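Local coordinates for protein 2-oxo-1,2-dihydroquinoline 8-monooxygenase, oxygenase component (Pseudomonas putida, PDB 1Z02) that probably hydroxylates 2-oxo-1,2-dihydroquinoline at carbon 8, using molecular oxygen, a Rieske [2Fe-2S] cluster and a mononuclear iron centre, at residues L169-P174 with R293-L298; L184-P189 with E309-Q314; L240-T245 with W271-E276. All blocks are in the same frame, centred on the assembly; numbering follows the deposited sequence.

All three interactions lie within the range of the homotrimeric ring hydroxylase family, the catalytic part of the chain. Interactions 1 and 2 are neighbours, with centres about 12 Å apart: one long loop passes first over strand 293-297 and then beside the start of strand 313-320, both in the same antiparallel sheet. They touch directly, Arg-293 CB lying 3.4 Å from Trp-185 CZ2. Interaction 3 belongs to a separate small sheet, its centre about 23 Å from the centres of both others, and is nested in the sequence between their segments. Its Leu-242 side chain lies about 12 Å from the bound iron, whereas interactions 1 and 2 lie away from the metal sites.

Interaction 1 (L169-P174 with R293-L298); sequences LPFRFP and RTSVVL
The large antiparallel sheet of the Bet v 1-like catalytic domain is covered here by a loop: Pro-170, Phe-171 and Phe-173 of 169-174 lie against Val-297, Ser-295 and Arg-293, alternate residues of strand 293-297 that face the same way. Val-297 contributes most, spreading its two methyls over different partners. Val-297 CG1, beside the backbone N (chi1 -62°), lies over one face of the Phe-171 ring in a CH-pi contact, 4.0 Å from the centroid and 30° off the ring normal. Val-297 CG1 is displaced toward the far rim, 3.6 Å from Phe-171 CE1. Val-297 CG2 turns to the loop backbone and reaches Pro-170 N at 3.8 Å, with Pro-170 CG farther off at 4.3 Å. Ser-295 OG stands at the edge of the same phenyl ring, near its plane and 4.2 Å from Phe-171 CD1. An alanine in place of Val-297 would probably open a gap over the Phe-171 face and beside Pro-170, giving the ring more freedom to shift. At the other end of the strand, Arg-293 NH1 comes within 3.5 Å of Phe-173 CZ, the ring and guanidinium planes 28° apart. The guanidinium is held by oxygens beyond the loop segment: Glu-305 makes a salt bridge to NE, while the carbonyls of Phe-180 and Pro-181 accept from NH1 and NH2. These bonds fix the group beside the Phe-173 ring. Strand 293-297 is paired with strand 301-305 and strand 261-264; Met-303 of the former touches Pro-170, Phe-173 and Ser-295. Val-296, pointing away from the loop, packs on Trp-397 of helix 392-404, leaving the strand sandwiched between that helix and the loop.

Interaction 2 (L184-P189 with E309-Q314); sequences LWPSSP and EEHVVQ
Pro-186 meets the turn before strand 313-320 through its ring, which crosses the His-311 side chain at about a right angle. Pro-186 CB leans toward the imidazole rim, 3.9 Å from His-311 NE2. The next atom, Pro-186 CG, sits over the centre of the imidazole in a CH-pi contact, 3.9 Å from the His-311 ring centroid and 12° off the normal. Pro-186 CD, closing the proline ring, lies near the carboxylate of Glu-310, at 4.0 Å from Glu-310 OE2. Residues 309-312 form a type II beta turn, closed by Val-312 N bonding to Glu-309 O. His-311 occupies its third position with positive phi (72°), and although its CB starts away from the loop, the ring folds back over Pro-186.

Farther along, packing centres on Val-313: Val-313 CB lies 3.8 Å from Ser-188 CB, and Val-313 CG1 meets Pro-189 CD at 3.8 Å and also lies against the carbonyl of Pro-189. Pro-189 O also accepts a hydrogen bond from the hydroxyl of Tyr-315.

Water supplies the polar links. One molecule donates to Pro-186 O at 2.6 Å and accepts from His-311 N at 3.1 Å. Another joins Ser-188 OG to Val-312 O, donating to the carbonyl. The chemistry is therefore mixed: carbon surfaces pack directly, whereas polar groups of loop and turn, backbone atoms and the Ser-188 hydroxyl, are bridged by water, consistent with a seam whose outer part, at Glu-310 and His-311, is exposed and whose inner part, at Ser-188 to Val-313, is buried.

Interaction 3 (L240-T245 with W271-E276); sequences LGLLPT and WAPVLE
The Trp-271 indole has one face covered by Pro-244, whose CB lies 4.1 Å from the centroid of the six-membered ring and 13° off its normal, a CH-pi contact; Pro-244 CA sits over the same face, toward the rim. At the indole edge, near its plane, is the carbonyl of Leu-242. The ring's NE1 points elsewhere, bonding to Cys-249 O, which helps to fix the indole's rotation.

Strands 241-244 and 271-274 run antiparallel, their axes 145° apart. Leu-243 and Ala-272 form the regular hydrogen-bonded pair, Leu-243 N to Ala-272 O and Ala-272 N to Leu-243 O, both 2.8 Å; the bond from Leu-243 N is nearly straight, at 163°. Leu-240 N also reaches Val-274 O at 2.8 Å, through a more bent bond. Leu-242 CD2 packs on Pro-273 CB at 4.1 Å, on the same face as Trp-271 and Pro-244.

On the other face, Leu-243 CG is pressed to 3.4 Å from Val-274 CG2, tighter than usual for two carbons, and Ala-124 of the second subunit packs on both residues. Thr-245 CG2 lies 3.7 Å from Ala-272 CB, while Thr-245 OG1 bonds to Asp-269 O.

The two prolines, Pro-244 and Pro-273, both stand in non-hydrogen-bonded pairs, where their lack of an N-H costs no bond between these strands. Polar backbone pairing and apolar side-chain packing thus coexist, and the apolar face of Leu-243 and Val-274 contributes to the trimer interface.

Interaction 1 (L169-P174 with R293-L298)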
loop_
_atom_site.group_PDB
_atom_site.type_symbol
_atom_site.label_atom_id
_atom_site.label_comp_id
_atom_site.label_asym_id
_atom_site.label_seq_id
_atom_site.Cartn_x
_atom_site.Cartn_y
_atom_site.Cartn_z
ATOM N N LEU A 169 27.190 -10.111 22.014
ATOM C CA LEU A 169 28.207 -9.683 21.057
ATOM C C LEU A 169 29.023 -10.917 20.688
ATOM O O LEU A 169 29.135 -11.848 21.486
ATOM C CB LEU A 169 29.092 -8.612 21.693
ATOM C CG LEU A 169 29.084 -7.218 21.050
ATOM C CD1 LEU A 169 27.738 -6.836 20.588
ATOM C CD2 LEU A 169 29.646 -6.209 21.986
ATOM N N PRO A 170 29.598 -10.951 19.475
ATOM C CA PRO A 170 30.395 -12.115 19.055
ATOM C C PRO A 170 31.496 -12.521 20.040
ATOM O O PRO A 170 31.879 -11.732 20.911
ATOM C CB PRO A 170 30.966 -11.675 17.709
ATOM C CG PRO A 170 29.879 -10.776 17.174
ATOM C CD PRO A 170 29.500 -9.957 18.393
ATOM N N PHE A 171 31.991 -13.750 19.887
ATOM C CA PHE A 171 33.056 -14.287 20.739
ATOM C C PHE A 171 34.289 -13.402 20.615
ATOM O O PHE A 171 34.614 -12.952 19.522
ATOM C CB PHE A 171 33.418 -15.717 20.319
ATOM C CG PHE A 171 32.235 -16.635 20.200
ATOM C CD1 PHE A 171 31.711 -16.957 18.950
ATOM C CD2 PHE A 171 31.629 -17.163 21.339
ATOM C CE1 PHE A 171 30.599 -17.786 18.832
ATOM C CE2 PHE A 171 30.512 -17.994 21.232
ATOM C CZ PHE A 171 29.998 -18.305 19.975
ATOM N N ARG A 172 34.975 -13.160 21.733
ATOM C CA ARG A 172 36.161 -12.306 21.738
ATOM C C ARG A 172 37.467 -13.084 21.692
ATOM O O ARG A 172 37.557 -14.182 22.237
ATOM C CB ARG A 172 36.170 -11.411 22.984
ATOM C CG ARG A 172 34.918 -10.577 23.150
ATOM C CD ARG A 172 34.948 -9.749 24.421
ATOM N NE ARG A 172 35.994 -8.730 24.402
ATOM C CZ ARG A 172 36.119 -7.772 25.317
ATOM N NH1 ARG A 172 37.103 -6.885 25.224
ATOM N NH2 ARG A 172 35.254 -7.695 26.326
ATOM N N PHE A 173 38.465 -12.496 21.032
ATOM C CA PHE A 173 39.810 -13.062 20.915
ATOM C C PHE A 173 40.770 -11.968 21.384
ATOM O O PHE A 173 40.470 -10.782 21.248
ATOM C CB PHE A 173 40.140 -13.430 19.466
ATOM C CG PHE A 173 39.269 -14.516 18.907
ATOM C CD1 PHE A 173 38.067 -14.210 18.271
ATOM C CD2 PHE A 173 39.634 -15.851 19.039
ATOM C CE1 PHE A 173 37.242 -15.218 17.786
ATOM C CE2 PHE A 173 38.813 -16.865 18.555
ATOM C CZ PHE A 173 37.617 -16.547 17.928
ATOM N N PRO A 174 41.944 -12.345 21.912
ATOM C CA PRO A 174 42.460 -13.701 22.109
ATOM C C PRO A 174 41.804 -14.512 23.229
ATOM O O PRO A 174 42.101 -15.696 23.389
ATOM C CB PRO A 174 43.941 -13.455 22.370
ATOM C CG PRO A 174 43.908 -12.203 23.159
ATOM C CD PRO A 174 42.919 -11.351 22.399
ATOM N N ARG A 293 36.962 -16.449 8.768
ATOM C CA ARG A 293 36.087 -17.361 9.493
ATOM C C ARG A 293 34.824 -16.634 9.957
ATOM O O ARG A 293 34.887 -15.511 10.451
ATOM C CB ARG A 293 36.835 -17.951 10.693
ATOM C CG ARG A 293 36.086 -19.044 11.422
ATOM C CD ARG A 293 37.016 -19.805 12.348
ATOM N NE ARG A 293 37.544 -18.972 13.422
ATOM C CZ ARG A 293 38.410 -19.400 14.336
ATOM N NH1 ARG A 293 38.839 -18.578 15.288
ATOM N NH2 ARG A 293 38.853 -20.650 14.297
ATOM N N THR A 294 33.677 -17.282 9.792
ATOM C CA THR A 294 32.406 -16.696 10.189
ATOM C C THR A 294 31.740 -17.427 11.344
ATOM O O THR A 294 31.828 -18.650 11.470
ATOM C CB THR A 294 31.405 -16.684 9.013
ATOM O OG1 THR A 294 31.331 -17.995 8.434
ATOM C CG2 THR A 294 31.836 -15.686 7.965
ATOM N N SER A 295 31.066 -16.654 12.182
ATOM C CA SER A 295 30.341 -17.189 13.324
ATOM C C SER A 295 29.122 -16.295 13.531
ATOM O O SER A 295 29.090 -15.160 13.053
ATOM C CB SER A 295 31.226 -17.182 14.578
ATOM O OG SER A 295 31.746 -15.891 14.853
ATOM N N VAL A 296 28.116 -16.811 14.230
ATOM C CA VAL A 296 26.910 -16.038 14.491
ATOM C C VAL A 296 26.382 -16.313 15.899
ATOM O O VAL A 296 26.347 -17.454 16.354
ATOM C CB VAL A 296 25.809 -16.345 13.423
ATOM C CG1 VAL A 296 25.446 -17.817 13.457
ATOM C CG2 VAL A 296 24.568 -15.463 13.666
ATOM N N VAL A 297 25.993 -15.249 16.590
ATOM C CA VAL A 297 25.469 -15.355 17.943
ATOM C C VAL A 297 24.154 -14.588 18.070
ATOM O O VAL A 297 23.875 -13.677 17.279
ATOM C CB VAL A 297 26.470 -14.770 18.979
ATOM C CG1 VAL A 297 27.771 -15.549 18.954
ATOM C CG2 VAL A 297 26.734 -13.291 18.682
ATOM N N LEU A 298 23.344 -14.953 19.066
ATOM C CA LEU A 298 22.084 -14.255 19.294
ATOM C C LEU A 298 22.429 -12.807 19.669
ATOM O O LEU A 298 23.451 -12.553 20.290
ATOM C CB LEU A 298 21.305 -14.911 20.451
ATOM C CG LEU A 298 20.470 -16.153 20.110
ATOM C CD1 LEU A 298 20.041 -16.886 21.381
ATOM C CD2 LEU A 298 19.260 -15.727 19.314
#

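Interaction 2 (L184-P189 with E309-Q314)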
loop_
_atom_site.group_PDB
_atom_site.type_symbol
_atom_site.label_atom_id
_atom_site.label_comp_id
_atom_site.label_asym_id
_atom_site.label_seq_id
_atom_site.Cartn_x
_atom_site.Cartn_y
_atom_site.Cartn_z
ATOM N N LEU A 184 46.065 -19.492 11.175
ATOM C CA LEU A 184 46.231 -18.817 9.892
ATOM C C LEU A 184 45.985 -17.312 9.877
ATOM O O LEU A 184 46.023 -16.696 8.813
ATOM C CB LEU A 184 45.333 -19.489 8.852
ATOM C CG LEU A 184 45.670 -20.956 8.593
ATOM C CD1 LEU A 184 44.513 -21.628 7.855
ATOM C CD2 LEU A 184 46.985 -21.042 7.811
ATOM N N TRP A 185 45.735 -16.714 11.038
ATOM C CA TRP A 185 45.493 -15.275 11.095
ATOM C C TRP A 185 45.475 -14.728 12.521
ATOM O O TRP A 185 45.182 -15.452 13.477
ATOM C CB TRP A 185 44.175 -14.936 10.389
ATOM C CG TRP A 185 42.957 -15.578 10.995
ATOM C CD1 TRP A 185 42.318 -15.210 12.148
ATOM C CD2 TRP A 185 42.234 -16.699 10.478
ATOM N NE1 TRP A 185 41.242 -16.032 12.377
ATOM C CE2 TRP A 185 41.167 -16.960 11.366
ATOM C CE3 TRP A 185 42.385 -17.517 9.349
ATOM C CZ2 TRP A 185 40.253 -17.997 11.161
ATOM C CZ3 TRP A 185 41.478 -18.549 9.143
ATOM C CH2 TRP A 185 40.425 -18.780 10.048
ATOM N N PRO A 186 45.807 -13.437 12.683
ATOM C CA PRO A 186 45.819 -12.810 14.010
ATOM C C PRO A 186 44.421 -12.577 14.600
ATOM O O PRO A 186 43.423 -12.517 13.875
ATOM C CB PRO A 186 46.588 -11.512 13.770
ATOM C CG PRO A 186 46.250 -11.181 12.351
ATOM C CD PRO A 186 46.355 -12.523 11.665
ATOM N N SER A 187 44.371 -12.445 15.923
ATOM C CA SER A 187 43.124 -12.239 16.653
ATOM C C SER A 187 42.304 -11.040 16.188
ATOM O O SER A 187 42.834 -9.936 16.032
ATOM C CB SER A 187 43.420 -12.091 18.154
ATOM O OG SER A 187 43.949 -13.286 18.707
ATOM N N SER A 188 41.007 -11.262 15.979
ATOM C CA SER A 188 40.108 -10.193 15.559
ATOM C C SER A 188 39.714 -9.371 16.780
ATOM O O SER A 188 39.408 -9.924 17.848
ATOM C CB SER A 188 38.841 -10.760 14.910
ATOM O OG SER A 188 39.133 -11.417 13.692
ATOM N N PRO A 189 39.734 -8.038 16.647
ATOM C CA PRO A 189 39.371 -7.162 17.759
ATOM C C PRO A 189 37.859 -7.097 17.952
ATOM O O PRO A 189 37.093 -7.440 17.054
ATOM C CB PRO A 189 39.962 -5.820 17.340
ATOM C CG PRO A 189 39.805 -5.844 15.855
ATOM C CD PRO A 189 40.243 -7.255 15.506
ATOM N N GLU A 309 41.114 -7.579 5.675
ATOM C CA GLU A 309 42.550 -7.786 5.834
ATOM C C GLU A 309 42.891 -8.130 7.285
ATOM O O GLU A 309 42.058 -7.979 8.185
ATOM C CB GLU A 309 43.316 -6.531 5.412
ATOM C CG GLU A 309 43.272 -6.255 3.919
ATOM C CD GLU A 309 43.872 -4.910 3.553
ATOM O OE1 GLU A 309 44.107 -4.675 2.348
ATOM O OE2 GLU A 309 44.101 -4.085 4.463
ATOM N N GLU A 310 44.122 -8.578 7.509
ATOM C CA GLU A 310 44.556 -8.953 8.847
ATOM C C GLU A 310 44.375 -7.813 9.834
ATOM O O GLU A 310 44.551 -6.643 9.486
ATOM C CB GLU A 310 46.018 -9.395 8.827
ATOM C CG GLU A 310 46.342 -10.406 7.757
ATOM C CD GLU A 310 47.750 -10.937 7.881
ATOM O OE1 GLU A 310 48.175 -11.693 6.986
ATOM O OE2 GLU A 310 48.434 -10.605 8.872
ATOM N N HIS A 311 44.029 -8.165 11.068
ATOM C CA HIS A 311 43.806 -7.187 12.132
ATOM C C HIS A 311 42.525 -6.381 11.951
ATOM O O HIS A 311 42.204 -5.513 12.764
ATOM C CB HIS A 311 44.997 -6.234 12.260
ATOM C CG HIS A 311 46.285 -6.925 12.575
ATOM N ND1 HIS A 311 47.180 -7.310 11.603
ATOM C CD2 HIS A 311 46.814 -7.328 13.756
ATOM C CE1 HIS A 311 48.207 -7.920 12.171
ATOM N NE2 HIS A 311 48.008 -7.943 13.475
ATOM N N VAL A 312 41.800 -6.665 10.875
ATOM C CA VAL A 312 40.531 -5.997 10.599
ATOM C C VAL A 312 39.464 -7.080 10.651
ATOM O O VAL A 312 39.710 -8.203 10.218
ATOM C CB VAL A 312 40.510 -5.355 9.192
ATOM C CG1 VAL A 312 39.170 -4.687 8.947
ATOM C CG2 VAL A 312 41.635 -4.342 9.058
ATOM N N VAL A 313 38.288 -6.747 11.178
ATOM C CA VAL A 313 37.185 -7.707 11.281
ATOM C C VAL A 313 35.858 -7.049 10.897
ATOM O O VAL A 313 35.655 -5.856 11.147
ATOM C CB VAL A 313 37.072 -8.275 12.720
ATOM C CG1 VAL A 313 36.839 -7.149 13.711
ATOM C CG2 VAL A 313 35.933 -9.277 12.801
ATOM N N GLN A 314 34.966 -7.821 10.273
ATOM C CA GLN A 314 33.664 -7.297 9.875
ATOM C C GLN A 314 32.535 -7.879 10.712
ATOM O O GLN A 314 32.442 -9.096 10.892
ATOM C CB GLN A 314 33.378 -7.572 8.395
ATOM C CG GLN A 314 32.073 -6.919 7.910
ATOM C CD GLN A 314 31.921 -6.930 6.393
ATOM O OE1 GLN A 314 32.891 -6.738 5.664
ATOM N NE2 GLN A 314 30.698 -7.136 5.915
HETATM O O HOH W 1 45.828 -14.262 6.734
HETATM O O HOH W 2 43.026 -10.990 11.863
HETATM O O HOH W 3 40.450 -9.618 12.269
#

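Interaction 3 (L240-T245 with W271-E276)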
loop_
_atom_site.group_PDB
_atom_site.type_symbol
_atom_site.label_atom_id
_atom_site.label_comp_id
_atom_site.label_asym_id
_atom_site.label_seq_id
_atom_site.Cartn_x
_atom_site.Cartn_y
_atom_site.Cartn_z
ATOM N N LEU A 240 33.455 -23.387 -6.099
ATOM C CA LEU A 240 32.036 -23.506 -6.429
ATOM C C LEU A 240 31.203 -23.554 -5.155
ATOM O O LEU A 240 30.020 -23.227 -5.168
ATOM C CB LEU A 240 31.786 -24.768 -7.255
ATOM C CG LEU A 240 32.482 -24.862 -8.616
ATOM C CD1 LEU A 240 32.004 -26.121 -9.327
ATOM C CD2 LEU A 240 32.173 -23.633 -9.455
ATOM N N GLY A 241 31.834 -23.967 -4.058
ATOM C CA GLY A 241 31.143 -24.051 -2.783
ATOM C C GLY A 241 31.977 -24.717 -1.700
ATOM O O GLY A 241 33.040 -25.277 -1.981
ATOM N N LEU A 242 31.502 -24.633 -0.461
ATOM C CA LEU A 242 32.168 -25.233 0.691
ATOM C C LEU A 242 31.247 -26.289 1.285
ATOM O O LEU A 242 30.068 -26.022 1.529
ATOM C CB LEU A 242 32.464 -24.181 1.765
ATOM C CG LEU A 242 33.739 -23.338 1.665
ATOM C CD1 LEU A 242 33.793 -22.369 2.842
ATOM C CD2 LEU A 242 34.962 -24.248 1.678
ATOM N N LEU A 243 31.786 -27.479 1.531
ATOM C CA LEU A 243 30.990 -28.569 2.086
ATOM C C LEU A 243 31.455 -29.067 3.435
ATOM O O LEU A 243 32.650 -29.154 3.703
ATOM C CB LEU A 243 31.006 -29.789 1.179
ATOM C CG LEU A 243 30.741 -29.764 -0.301
ATOM C CD1 LEU A 243 31.120 -31.136 -0.825
ATOM C CD2 LEU A 243 29.300 -29.437 -0.588
ATOM N N PRO A 244 30.501 -29.422 4.305
ATOM C CA PRO A 244 30.861 -29.932 5.626
ATOM C C PRO A 244 31.270 -31.397 5.445
ATOM O O PRO A 244 30.548 -32.182 4.819
ATOM C CB PRO A 244 29.570 -29.773 6.418
ATOM C CG PRO A 244 28.510 -29.979 5.383
ATOM C CD PRO A 244 29.047 -29.204 4.199
ATOM N N THR A 245 32.431 -31.758 5.976
ATOM C CA THR A 245 32.932 -33.121 5.846
ATOM C C THR A 245 32.602 -33.976 7.054
ATOM O O THR A 245 32.615 -35.206 6.985
ATOM C CB THR A 245 34.457 -33.120 5.643
ATOM O OG1 THR A 245 35.101 -32.538 6.784
ATOM C CG2 THR A 245 34.814 -32.323 4.402
ATOM N N TRP A 271 35.604 -28.476 6.547
ATOM C CA TRP A 271 34.950 -27.810 5.432
ATOM C C TRP A 271 35.834 -27.924 4.192
ATOM O O TRP A 271 36.952 -27.407 4.163
ATOM C CB TRP A 271 34.699 -26.336 5.745
ATOM C CG TRP A 271 33.591 -26.100 6.724
ATOM C CD1 TRP A 271 33.706 -25.978 8.078
ATOM C CD2 TRP A 271 32.192 -25.973 6.424
ATOM N NE1 TRP A 271 32.465 -25.788 8.643
ATOM C CE2 TRP A 271 31.519 -25.787 7.652
ATOM C CE3 TRP A 271 31.442 -26.014 5.239
ATOM C CZ2 TRP A 271 30.128 -25.625 7.730
ATOM C CZ3 TRP A 271 30.059 -25.854 5.315
ATOM C CH2 TRP A 271 29.418 -25.669 6.555
ATOM N N ALA A 272 35.331 -28.599 3.165
ATOM C CA ALA A 272 36.102 -28.780 1.941
ATOM C C ALA A 272 35.508 -28.033 0.752
ATOM O O ALA A 272 34.302 -28.067 0.521
ATOM C CB ALA A 272 36.218 -30.270 1.613
ATOM N N PRO A 273 36.362 -27.352 -0.031
ATOM C CA PRO A 273 35.890 -26.606 -1.199
ATOM C C PRO A 273 35.497 -27.537 -2.338
ATOM O O PRO A 273 36.025 -28.642 -2.457
ATOM C CB PRO A 273 37.088 -25.731 -1.552
ATOM C CG PRO A 273 38.245 -26.588 -1.169
ATOM C CD PRO A 273 37.807 -27.148 0.170
ATOM N N VAL A 274 34.548 -27.089 -3.153
ATOM C CA VAL A 274 34.084 -27.852 -4.300
ATOM C C VAL A 274 34.725 -27.178 -5.498
ATOM O O VAL A 274 34.513 -25.985 -5.723
ATOM C CB VAL A 274 32.563 -27.770 -4.442
ATOM C CG1 VAL A 274 32.113 -28.546 -5.671
ATOM C CG2 VAL A 274 31.896 -28.300 -3.188
ATOM N N LEU A 275 35.518 -27.926 -6.261
ATOM C CA LEU A 275 36.197 -27.353 -7.416
ATOM C C LEU A 275 35.586 -27.694 -8.762
ATOM O O LEU A 275 36.035 -27.191 -9.784
ATOM C CB LEU A 275 37.675 -27.757 -7.429
ATOM C CG LEU A 275 38.582 -27.141 -6.361
ATOM C CD1 LEU A 275 38.266 -27.726 -4.996
ATOM C CD2 LEU A 275 40.027 -27.418 -6.725
ATOM N N GLU A 276 34.569 -28.542 -8.787
ATOM C CA GLU A 276 33.980 -28.872 -10.073
ATOM C C GLU A 276 32.560 -29.407 -10.021
ATOM O O GLU A 276 32.050 -29.769 -8.966
ATOM C CB GLU A 276 34.884 -29.862 -10.826
ATOM C CG GLU A 276 35.112 -31.189 -10.108
ATOM C CD GLU A 276 36.099 -32.093 -10.834
ATOM O OE1 GLU A 276 36.148 -33.294 -10.525
ATOM O OE2 GLU A 276 36.835 -31.612 -11.711
#